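Local coordinates for probable glutathione S-transferase (Pseudomonas aeruginosa, PDB 6JWK), which probably isomerises maleylpyruvate or maleylacetoacetate as a zeta-class member of the glutathione S-transferase superfamily, at residues Ala141-Leu146 against Pro185-Leu190. Sequence-based numbering, arbitrary orientation.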
loop_
_atom_site.group_PDB
_atom_site.type_symbol
_atom_site.label_atom_id
_atom_site.label_comp_id
_atom_site.label_asym_id
_atom_site.label_seq_id
_atom_site.Cartn_x
_atom_site.Cartn_y
_atom_site.Cartn_z
ATOM N N ALA B 141 -1.776 13.253 -9.476
ATOM C CA ALA B 141 -2.446 13.305 -8.157
ATOM C C ALA B 141 -1.381 13.594 -7.094
ATOM O O ALA B 141 -1.665 14.385 -6.207
ATOM C CB ALA B 141 -3.215 12.005 -7.888
ATOM N N ALA B 142 -0.177 13.028 -7.228
ATOM C CA ALA B 142 0.934 13.180 -6.246
ATOM C C ALA B 142 1.387 14.650 -6.219
ATOM O O ALA B 142 1.562 15.193 -5.157
ATOM C CB ALA B 142 2.089 12.263 -6.605
ATOM N N GLU B 143 1.522 15.258 -7.389
ATOM C CA GLU B 143 1.927 16.697 -7.552
ATOM C C GLU B 143 0.912 17.528 -6.764
ATOM O O GLU B 143 1.319 18.374 -5.979
ATOM C CB GLU B 143 1.981 17.030 -9.052
ATOM C CG GLU B 143 2.242 18.495 -9.379
ATOM C CD GLU B 143 3.706 18.910 -9.330
ATOM O OE1 GLU B 143 4.563 18.000 -9.047
ATOM O OE2 GLU B 143 4.012 20.141 -9.541
ATOM N N THR B 144 -0.387 17.278 -6.926
ATOM C CA THR B 144 -1.463 18.038 -6.227
ATOM C C THR B 144 -1.381 17.820 -4.714
ATOM O O THR B 144 -1.453 18.828 -3.949
ATOM C CB THR B 144 -2.854 17.666 -6.784
ATOM O OG1 THR B 144 -2.802 18.100 -8.128
ATOM C CG2 THR B 144 -4.009 18.339 -6.084
ATOM N N LEU B 145 -1.177 16.579 -4.254
ATOM C CA LEU B 145 -1.119 16.357 -2.783
ATOM C C LEU B 145 0.101 17.098 -2.221
ATOM O O LEU B 145 0.025 17.578 -1.111
ATOM C CB LEU B 145 -1.055 14.851 -2.456
ATOM C CG LEU B 145 -2.310 14.062 -2.826
ATOM C CD1 LEU B 145 -2.078 12.607 -2.493
ATOM C CD2 LEU B 145 -3.590 14.559 -2.153
ATOM N N LEU B 146 1.236 17.042 -2.911
ATOM C CA LEU B 146 2.474 17.716 -2.444
ATOM C C LEU B 146 2.190 19.217 -2.339
ATOM O O LEU B 146 2.445 19.775 -1.271
ATOM C CB LEU B 146 3.641 17.423 -3.393
ATOM C CG LEU B 146 4.951 18.122 -3.058
ATOM C CD1 LEU B 146 5.446 17.719 -1.679
ATOM C CD2 LEU B 146 5.995 17.831 -4.125
ATOM N N PRO B 185 6.512 19.689 -11.780
ATOM C CA PRO B 185 7.660 20.492 -11.335
ATOM C C PRO B 185 7.891 20.429 -9.816
ATOM O O PRO B 185 9.041 20.360 -9.381
ATOM C CB PRO B 185 7.358 21.918 -11.866
ATOM C CG PRO B 185 5.826 21.938 -11.954
ATOM C CD PRO B 185 5.448 20.520 -12.393
ATOM N N ALA B 186 6.837 20.384 -9.001
ATOM C CA ALA B 186 7.035 20.311 -7.540
ATOM C C ALA B 186 7.657 18.928 -7.227
ATOM O O ALA B 186 8.554 18.859 -6.343
ATOM C CB ALA B 186 5.753 20.602 -6.752
ATOM N N LEU B 187 7.227 17.852 -7.891
ATOM C CA LEU B 187 7.822 16.510 -7.600
ATOM C C LEU B 187 9.314 16.533 -7.982
ATOM O O LEU B 187 10.159 16.076 -7.162
ATOM C CB LEU B 187 7.090 15.386 -8.349
ATOM C CG LEU B 187 5.622 15.106 -7.999
ATOM C CD1 LEU B 187 5.147 13.860 -8.744
ATOM C CD2 LEU B 187 5.384 14.955 -6.494
ATOM N N LEU B 188 9.647 17.101 -9.147
ATOM C CA LEU B 188 11.052 17.209 -9.602
ATOM C C LEU B 188 11.867 18.038 -8.591
ATOM O O LEU B 188 12.968 17.616 -8.212
ATOM C CB LEU B 188 11.152 17.765 -11.032
ATOM C CG LEU B 188 10.539 16.867 -12.088
ATOM C CD1 LEU B 188 10.539 17.545 -13.454
ATOM C CD2 LEU B 188 11.261 15.527 -12.140
ATOM N N GLU B 189 11.324 19.110 -8.087
ATOM C CA GLU B 189 12.068 19.964 -7.149
ATOM C C GLU B 189 12.304 19.173 -5.850
ATOM O O GLU B 189 13.425 19.243 -5.282
ATOM C CB GLU B 189 11.292 21.262 -6.934
ATOM C CG GLU B 189 11.871 22.129 -5.843
ATOM C CD GLU B 189 10.983 23.315 -5.534
ATOM O OE1 GLU B 189 9.839 23.107 -5.013
ATOM O OE2 GLU B 189 11.406 24.422 -5.868
ATOM N N LEU B 190 11.289 18.452 -5.361
ATOM C CA LEU B 190 11.461 17.701 -4.094
ATOM C C LEU B 190 12.513 16.624 -4.326
ATOM O O LEU B 190 13.352 16.396 -3.463
ATOM C CB LEU B 190 10.115 17.111 -3.693
ATOM C CG LEU B 190 10.094 16.203 -2.471
ATOM C CD1 LEU B 190 10.686 16.914 -1.271
ATOM C CD2 LEU B 190 8.663 15.710 -2.206
#
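E143 leaves helix 124-149 to bind the first turn of helix 185-195 with its carboxylate, a worked example of an acidic side chain satisfying the amino end of another helix. CG lies anti to the backbone N (chi1 174°), and a bend at chi2 turns the carboxylate onto two successive amides. OE1 accepts from L187 N at 2.9 Å. OE2 accepts from A186 N, also at 2.9 Å, and this is the straighter bond, with an N-H...O angle of 161°. Each oxygen uses its syn lone pair, so the two bonds fix the rotation of the group. The buried charge faces the positive end of the helix dipole, which would favour the ionised form.

Packing is close around this carboxylate: L187 CG rests 3.3 Å from E143 OE1, while the CD2 methyl of L187 meets that of L146. L146 itself reaches across to A186, its CD2 3.8 Å from A186 CB, and its CD1 touches L190 CD2. The contact thins toward solvent at exposed P185, which gives little surface and lends one close touch, its ring CD 3.2 Å from E143 OE2.

The helix axes cross at 72°, 9.0 Å apart, within the all-helical C-terminal domain of the GST fold. Helix 87-103 packs against A142, helix 162-176 meets L187 through L167, and F155 and F154 from a loop touch L146 and L190.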